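Local structure of packaging enzyme P4 (Pseudomonas phage phi13, 4BLP) at residues E65-V70 and P123-R128; V127-S132 and L242-A247. The protein is a RecA-like packaging NTPase that probably uses nucleoside triphosphate hydrolysis to drive viral RNA into the phage procapsid. All coordinates share one frame; numbering follows the deposited sequence.

Overall arrangement
Contact 1 packs strand 65-70, outermost within the chain in a small antiparallel sheet, on the loop 123-128, and contact 2 carries that loop on, as 127-132, along helix 233-248 of the RecA-like core. Their centres lie about 11 Å apart, and they share Val127 and Arg128. Strand and helix also meet directly: Phe68 CD1 is 3.6 Å from Ile245 CD1, and Ile66 CG2 is 3.7 Å from the same Ile245 CD1. Val127 thus belongs to one apolar cluster with Phe68 and Ile245. Both contacts adjoin a second subunit of the hexamer. The probable Walker A loop, Gly153 to Ser160, contributes no residue to either contact.

Contact 1. Residues E65-V70 and P123-R128; sequences EILFAV and PLLSVR
Leu125 lays its CD2 methyl over the backbone of Phe68 and the CG of Leu67, on the outer edge of strand 65-70 in a three-stranded antiparallel sheet. Ile66 and Phe68 pair through their backbones with Val77 and Leu75 of strand 73-78, so Leu67 O and Ala69 N face the loop 123-128 instead. With CG of Leu125 anti to its backbone N (chi1 -179°) and chi2 at 62°, CD2 comes to 3.7 Å from Phe68 CA. The two leucine side chains cross at about a right angle, with Leu67 CG 3.9 Å from Leu125 CD2. Further along the loop, Val127 runs alongside Phe68, both side chains pointing the same way, and Val127 CG2 comes to 3.5 Å from Phe68 CB. Phe68 CG takes the crowded position between the backbone N and the carbonyl carbon (chi1 63°), and the ring leads away from the loop, with Ile66 O in plane at its edge. Ile245 of helix 233-248 and Leu197 of helix 193-205 pack on this side chain.

Leu124 O accepts a hydrogen bond from Asn217 ND2 of the second subunit. The polar link between the backbones is made by water, consistent with the 6.4 Å between Phe68 CA and Ser126 CA, the closest approach of the two traces. One water donates to both Leu67 O and Ser126 O, tying two carbonyls together. The other water accepts from Ala69 N at 2.9 Å and donates to Leu125 O at 2.8 Å.

Contact 2. Residues V127-S132 and L242-A247; sequences VRPVAS and LNNICA
The side-chain amides of Asn244 and Asn243 meet edge to edge: Asn243 ND2 donates to Asn244 OD1 at 2.9 Å, arriving in the carbonyl plane of the acceptor, which itself lies close to the amide plane of Asn243. At the other end of its amide, Asn244 ND2 donates to Val127 O at 3.0 Å with an N-H...O angle of 161°. The acceptor lies only 12° out of the Asn244 amide plane, whereas the donor stands above the carbonyl plane of Val127. Pro129 passes obliquely beside this amide, its CA 3.6 Å from Asn244 ND2.

Both asparagines belong to helix 233-248, which lies in the crossover between the parallel strands 210-213 and 252-257 of the RecA-like P-loop core. CG of Asn244 is anti to its carbonyl carbon (chi1 -73°), directing the amide to the loop 127-132. The Asn244 and Val127 side chains slide past each other in opposite directions, Asn244 CB lying 3.6 Å from Val127 CG1. Ile245 crosses Val127 at about a right angle, with both CG1 and CD1 against the valine methyls. Three residues on from Asn244, Ala247 CB rests 3.5 Å from Val130 O, and Val130 CG2 packs on the Ala247 backbone. A water joins the two backbones, donating to Arg128 O and, at 2.8 Å, to Asn244 O.

Asn243 OD1 accepts from Leu148 N and Ala278 N, while Asn244 ND2 also donates to Glu176 O, and Asn244 OD1 accepts from Gly178 N, both of the second subunit. Arg128 forms a salt bridge with Glu195 of that subunit. Each asparagine amide therefore uses both its oxygen and its nitrogen, so its orientation is fixed by complementary donors and acceptors, and the pair links the core sheet, the loop and the neighbouring subunit.

Contact 1. Residues E65-V70 and P123-R128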
ATOM      1  N   GLU D  65      10.550 -22.194  25.013  1.00 11.04           N
ATOM      2  CA  GLU D  65      10.429 -21.215  23.915  1.00 10.01           C
ATOM      3  C   GLU D  65       9.673 -19.952  24.287  1.00 14.28           C
ATOM      4  O   GLU D  65       8.615 -20.026  24.900  1.00 16.25           O
ATOM      5  CB  GLU D  65       9.704 -21.844  22.716  1.00 11.26           C
ATOM      6  CG  GLU D  65      10.505 -22.946  22.025  1.00 11.38           C
ATOM      7  CD  GLU D  65       9.780 -23.703  20.924  1.00 19.80           C
ATOM      8  OE1 GLU D  65       8.553 -23.943  21.046  1.00 14.11           O
ATOM      9  OE2 GLU D  65      10.460 -24.115  19.953  1.00 17.05           O
ATOM     10  N   ILE D  66      10.203 -18.786  23.909  1.00  9.97           N
ATOM     11  CA  ILE D  66       9.494 -17.518  24.100  1.00  9.76           C
ATOM     12  C   ILE D  66       9.256 -16.938  22.707  1.00 10.99           C
ATOM     13  O   ILE D  66      10.219 -16.594  22.025  1.00 11.54           O
ATOM     14  CB  ILE D  66      10.221 -16.498  24.995  1.00 13.07           C
ATOM     15  CG1 ILE D  66      10.543 -17.087  26.391  1.00 15.74           C
ATOM     16  CG2 ILE D  66       9.361 -15.193  25.129  1.00 11.79           C
ATOM     17  CD1 ILE D  66      11.591 -16.234  27.152  1.00 18.21           C
ATOM     18  N   LEU D  67       7.996 -16.780  22.328  1.00  8.62           N
ATOM     19  CA  LEU D  67       7.642 -16.159  21.052  1.00  7.62           C
ATOM     20  C   LEU D  67       7.520 -14.648  21.249  1.00 10.83           C
ATOM     21  O   LEU D  67       6.887 -14.195  22.211  1.00  9.51           O
ATOM     22  CB  LEU D  67       6.282 -16.720  20.575  1.00  8.27           C
ATOM     23  CG  LEU D  67       5.703 -16.124  19.279  1.00 10.86           C
ATOM     24  CD1 LEU D  67       6.561 -16.566  18.043  1.00 10.77           C
ATOM     25  CD2 LEU D  67       4.233 -16.582  19.102  1.00 11.65           C
ATOM     26  N   PHE D  68       8.114 -13.863  20.350  1.00  8.00           N
ATOM     27  CA  PHE D  68       7.990 -12.407  20.377  1.00  6.73           C
ATOM     28  C   PHE D  68       8.075 -11.903  18.942  1.00  8.81           C
ATOM     29  O   PHE D  68       8.109 -12.705  17.997  1.00  7.15           O
ATOM     30  CB  PHE D  68       9.058 -11.769  21.293  1.00  9.64           C
ATOM     31  CG  PHE D  68      10.514 -11.962  20.894  1.00  9.72           C
ATOM     32  CD1 PHE D  68      11.157 -13.186  21.098  1.00 10.79           C
ATOM     33  CD2 PHE D  68      11.262 -10.897  20.398  1.00  9.64           C
ATOM     34  CE1 PHE D  68      12.527 -13.343  20.790  1.00 12.32           C
ATOM     35  CE2 PHE D  68      12.622 -11.050  20.110  1.00 11.66           C
ATOM     36  CZ  PHE D  68      13.236 -12.280  20.270  1.00 10.78           C
ATOM     37  N   ALA D  69       8.076 -10.578  18.763  1.00  7.26           N
ATOM     38  CA  ALA D  69       8.128 -10.060  17.407  1.00  8.12           C
ATOM     39  C   ALA D  69       8.872  -8.765  17.355  1.00 11.37           C
ATOM     40  O   ALA D  69       8.826  -7.991  18.317  1.00 10.56           O
ATOM     41  CB  ALA D  69       6.684  -9.843  16.887  1.00  9.65           C
ATOM     42  N   VAL D  70       9.502  -8.491  16.207  1.00  9.51           N
ATOM     43  CA  VAL D  70      10.072  -7.151  15.943  1.00 10.70           C
ATOM     44  C   VAL D  70       9.435  -6.735  14.604  1.00 13.32           C
ATOM     45  O   VAL D  70       9.639  -7.411  13.584  1.00 12.02           O
ATOM     46  CB  VAL D  70      11.620  -7.096  15.980  1.00 17.19           C
ATOM     47  CG1 VAL D  70      12.170  -7.350  17.396  1.00 17.00           C
ATOM     48  CG2 VAL D  70      12.268  -7.995  14.971  1.00 17.62           C
ATOM     49  N   PRO D 123      -2.151 -11.148  18.811  1.00  8.96           N
ATOM     50  CA  PRO D 123      -2.105  -9.812  18.208  1.00  9.33           C
ATOM     51  C   PRO D 123      -1.438  -8.829  19.165  1.00 10.29           C
ATOM     52  O   PRO D 123      -1.587  -8.968  20.377  1.00  8.90           O
ATOM     53  CB  PRO D 123      -3.585  -9.456  18.015  1.00 10.35           C
ATOM     54  CG  PRO D 123      -4.325 -10.267  19.083  1.00 12.80           C
ATOM     55  CD  PRO D 123      -3.530 -11.556  19.157  1.00  9.28           C
ATOM     56  N   LEU D 124      -0.736  -7.827  18.604  1.00  7.88           N
ATOM     57  CA  LEU D 124      -0.032  -6.779  19.382  1.00  7.50           C
ATOM     58  C   LEU D 124       0.871  -7.424  20.449  1.00 10.90           C
ATOM     59  O   LEU D 124       0.902  -7.000  21.608  1.00  9.44           O
ATOM     60  CB  LEU D 124      -1.027  -5.791  19.999  1.00  7.92           C
ATOM     61  CG  LEU D 124      -2.103  -5.223  19.045  1.00 11.23           C
ATOM     62  CD1 LEU D 124      -2.920  -4.182  19.767  1.00 10.30           C
ATOM     63  CD2 LEU D 124      -1.472  -4.643  17.761  1.00 14.27           C
ATOM     64  N   LEU D 125       1.638  -8.408  20.010  1.00  7.11           N
ATOM     65  CA  LEU D 125       2.513  -9.156  20.901  1.00  7.21           C
ATOM     66  C   LEU D 125       3.734  -8.363  21.324  1.00  9.70           C
ATOM     67  O   LEU D 125       4.567  -7.968  20.501  1.00  9.24           O
ATOM     68  CB  LEU D 125       2.965 -10.441  20.204  1.00  5.94           C
ATOM     69  CG  LEU D 125       3.899 -11.387  21.019  1.00  8.80           C
ATOM     70  CD1 LEU D 125       3.223 -11.925  22.290  1.00  9.36           C
ATOM     71  CD2 LEU D 125       4.337 -12.564  20.124  1.00  9.28           C
ATOM     72  N   SER D 126       3.830  -8.156  22.643  1.00  9.72           N
ATOM     73  CA  SER D 126       5.018  -7.564  23.248  1.00  8.87           C
ATOM     74  C   SER D 126       5.677  -8.683  24.060  1.00 11.84           C
ATOM     75  O   SER D 126       5.372  -9.887  23.856  1.00 11.38           O
ATOM     76  CB  SER D 126       4.626  -6.326  24.077  1.00 10.29           C
ATOM     77  OG  SER D 126       5.787  -5.708  24.618  1.00 14.04           O
ATOM     78  N   VAL D 127       6.530  -8.324  25.043  1.00  9.14           N
ATOM     79  CA  VAL D 127       7.181  -9.316  25.905  1.00  7.04           C
ATOM     80  C   VAL D 127       6.886  -8.906  27.342  1.00  9.91           C
ATOM     81  O   VAL D 127       6.924  -7.701  27.646  1.00 10.54           O
ATOM     82  CB  VAL D 127       8.711  -9.380  25.632  1.00  9.84           C
ATOM     83  CG1 VAL D 127       9.412 -10.306  26.622  1.00 10.32           C
ATOM     84  CG2 VAL D 127       8.998  -9.820  24.172  1.00 10.51           C
ATOM     85  N   ARG D 128       6.514  -9.866  28.189  1.00  9.22           N
ATOM     86  CA  ARG D 128       6.151  -9.571  29.599  1.00 10.07           C
ATOM     87  C   ARG D 128       7.248  -8.760  30.285  1.00 15.19           C
ATOM     88  O   ARG D 128       8.400  -9.193  30.277  1.00 15.24           O
ATOM     89  CB  ARG D 128       5.952 -10.881  30.379  1.00 10.39           C
ATOM     90  CG  ARG D 128       4.670 -11.582  30.041  1.00 18.41           C
ATOM     91  CD  ARG D 128       4.530 -12.949  30.705  1.00 27.70           C
ATOM     92  NE  ARG D 128       3.372 -13.643  30.126  1.00 41.09           N
ATOM     93  CZ  ARG D 128       3.407 -14.386  29.017  1.00 58.27           C
ATOM     94  NH1 ARG D 128       4.559 -14.607  28.388  1.00 51.16           N
ATOM     95  NH2 ARG D 128       2.295 -14.910  28.529  1.00 33.28           N
TER
HETATM   96  O   HOH W   1       6.324 -12.518  24.258  1.00 12.64           O
HETATM   97  O   HOH W   2       7.212  -8.879  20.931  1.00  8.43           O

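Contact 2. Residues V127-S132 and L242-A247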
ATOM      1  N   VAL D 127       6.530  -8.324  25.043  1.00  9.14           N
ATOM      2  CA  VAL D 127       7.181  -9.316  25.905  1.00  7.04           C
ATOM      3  C   VAL D 127       6.886  -8.906  27.342  1.00  9.91           C
ATOM      4  O   VAL D 127       6.924  -7.701  27.646  1.00 10.54           O
ATOM      5  CB  VAL D 127       8.711  -9.380  25.632  1.00  9.84           C
ATOM      6  CG1 VAL D 127       9.412 -10.306  26.622  1.00 10.32           C
ATOM      7  CG2 VAL D 127       8.998  -9.820  24.172  1.00 10.51           C
ATOM      8  N   ARG D 128       6.514  -9.866  28.189  1.00  9.22           N
ATOM      9  CA  ARG D 128       6.151  -9.571  29.599  1.00 10.07           C
ATOM     10  C   ARG D 128       7.248  -8.760  30.285  1.00 15.19           C
ATOM     11  O   ARG D 128       8.400  -9.193  30.277  1.00 15.24           O
ATOM     12  CB  ARG D 128       5.952 -10.881  30.379  1.00 10.39           C
ATOM     13  CG  ARG D 128       4.670 -11.582  30.041  1.00 18.41           C
ATOM     14  CD  ARG D 128       4.530 -12.949  30.705  1.00 27.70           C
ATOM     15  NE  ARG D 128       3.372 -13.643  30.126  1.00 41.09           N
ATOM     16  CZ  ARG D 128       3.407 -14.386  29.017  1.00 58.27           C
ATOM     17  NH1 ARG D 128       4.559 -14.607  28.388  1.00 51.16           N
ATOM     18  NH2 ARG D 128       2.295 -14.910  28.529  1.00 33.28           N
ATOM     19  N   PRO D 129       6.926  -7.565  30.816  1.00 12.78           N
ATOM     20  CA  PRO D 129       7.961  -6.786  31.528  1.00 12.74           C
ATOM     21  C   PRO D 129       8.345  -7.496  32.831  1.00 16.32           C
ATOM     22  O   PRO D 129       7.465  -7.922  33.592  1.00 14.61           O
ATOM     23  CB  PRO D 129       7.273  -5.440  31.834  1.00 14.61           C
ATOM     24  CG  PRO D 129       5.984  -5.444  31.086  1.00 18.78           C
ATOM     25  CD  PRO D 129       5.623  -6.863  30.768  1.00 13.39           C
ATOM     26  N   VAL D 130       9.647  -7.593  33.111  1.00 13.13           N
ATOM     27  CA  VAL D 130      10.131  -8.204  34.380  1.00 13.54           C
ATOM     28  C   VAL D 130      11.350  -7.401  34.871  1.00 16.16           C
ATOM     29  O   VAL D 130      12.043  -6.784  34.067  1.00 14.60           O
ATOM     30  CB  VAL D 130      10.493  -9.725  34.256  1.00 21.64           C
ATOM     31  CG1 VAL D 130       9.302 -10.575  33.785  1.00 23.79           C
ATOM     32  CG2 VAL D 130      11.688  -9.952  33.343  1.00 21.41           C
ATOM     33  N   ALA D 131      11.633  -7.462  36.162  1.00 17.61           N
ATOM     34  CA  ALA D 131      12.851  -6.868  36.727  1.00 20.79           C
ATOM     35  C   ALA D 131      13.199  -7.618  37.964  1.00 30.61           C
ATOM     36  O   ALA D 131      12.300  -8.140  38.637  1.00 31.24           O
ATOM     37  CB  ALA D 131      12.671  -5.387  37.038  1.00 21.44           C
ATOM     38  N   SER D 132      14.489  -7.700  38.270  1.00 29.81           N
ATOM     39  CA  SER D 132      14.928  -8.373  39.488  1.00 28.91           C
ATOM     40  C   SER D 132      16.145  -7.695  40.044  1.00 32.64           C
ATOM     41  O   SER D 132      17.064  -7.366  39.291  1.00 32.66           O
ATOM     42  CB  SER D 132      15.217  -9.848  39.218  1.00 32.55           C
ATOM     43  OG  SER D 132      15.681 -10.514  40.381  1.00 47.46           O
ATOM     44  N   LEU D 242      12.818  -6.289  22.536  1.00  7.66           N
ATOM     45  CA  LEU D 242      14.190  -6.754  22.743  1.00  8.15           C
ATOM     46  C   LEU D 242      14.628  -6.478  24.163  1.00 10.57           C
ATOM     47  O   LEU D 242      15.219  -7.350  24.818  1.00  8.30           O
ATOM     48  CB  LEU D 242      15.122  -6.037  21.743  1.00  7.06           C
ATOM     49  CG  LEU D 242      14.859  -6.421  20.289  1.00  9.61           C
ATOM     50  CD1 LEU D 242      15.710  -5.542  19.342  1.00 11.36           C
ATOM     51  CD2 LEU D 242      15.217  -7.948  20.054  1.00 11.42           C
ATOM     52  N   ASN D 243      14.277  -5.297  24.677  1.00  7.88           N
ATOM     53  CA  ASN D 243      14.592  -4.990  26.076  1.00  7.46           C
ATOM     54  C   ASN D 243      14.059  -6.060  27.060  1.00  9.55           C
ATOM     55  O   ASN D 243      14.771  -6.525  27.957  1.00  9.01           O
ATOM     56  CB  ASN D 243      13.944  -3.638  26.457  1.00  7.85           C
ATOM     57  CG  ASN D 243      14.345  -3.241  27.852  1.00 11.59           C
ATOM     58  OD1 ASN D 243      15.431  -2.676  28.048  1.00 10.26           O
ATOM     59  ND2 ASN D 243      13.472  -3.517  28.847  1.00 10.70           N
ATOM     60  N   ASN D 244      12.791  -6.442  26.882  1.00  7.79           N
ATOM     61  CA  ASN D 244      12.135  -7.320  27.828  1.00  8.53           C
ATOM     62  C   ASN D 244      12.599  -8.767  27.649  1.00 10.79           C
ATOM     63  O   ASN D 244      12.553  -9.525  28.615  1.00 10.59           O
ATOM     64  CB  ASN D 244      10.624  -7.160  27.742  1.00  7.19           C
ATOM     65  CG  ASN D 244      10.157  -5.833  28.346  1.00 11.48           C
ATOM     66  OD1 ASN D 244      10.970  -5.044  28.871  1.00 11.21           O
ATOM     67  ND2 ASN D 244       8.849  -5.552  28.300  1.00  9.32           N
ATOM     68  N   ILE D 245      13.034  -9.156  26.464  1.00  8.39           N
ATOM     69  CA  ILE D 245      13.619 -10.513  26.297  1.00  8.85           C
ATOM     70  C   ILE D 245      14.932 -10.529  27.100  1.00 10.95           C
ATOM     71  O   ILE D 245      15.199 -11.470  27.852  1.00 10.21           O
ATOM     72  CB  ILE D 245      13.873 -10.848  24.786  1.00 12.07           C
ATOM     73  CG1 ILE D 245      12.536 -11.146  24.084  1.00 13.12           C
ATOM     74  CG2 ILE D 245      14.943 -11.972  24.611  1.00 14.42           C
ATOM     75  CD1 ILE D 245      11.823 -12.491  24.577  1.00 15.75           C
ATOM     76  N   CYS D 246      15.747  -9.471  26.965  1.00  8.83           N
ATOM     77  CA  CYS D 246      17.002  -9.397  27.756  1.00  8.96           C
ATOM     78  C   CYS D 246      16.697  -9.432  29.275  1.00 12.38           C
ATOM     79  O   CYS D 246      17.382 -10.134  30.033  1.00 11.26           O
ATOM     80  CB  CYS D 246      17.782  -8.135  27.414  1.00 10.06           C
ATOM     81  SG  CYS D 246      18.452  -8.103  25.741  1.00 12.20           S
ATOM     82  N   ALA D 247      15.678  -8.669  29.711  1.00  9.63           N
ATOM     83  CA  ALA D 247      15.306  -8.625  31.127  1.00  8.75           C
ATOM     84  C   ALA D 247      14.890 -10.026  31.595  1.00 10.52           C
ATOM     85  O   ALA D 247      15.300 -10.452  32.673  1.00 11.72           O
ATOM     86  CB  ALA D 247      14.179  -7.614  31.360  1.00  9.35           C
TER
HETATM   87  O   HOH W   3      10.790  -8.550  30.588  1.00 25.54           O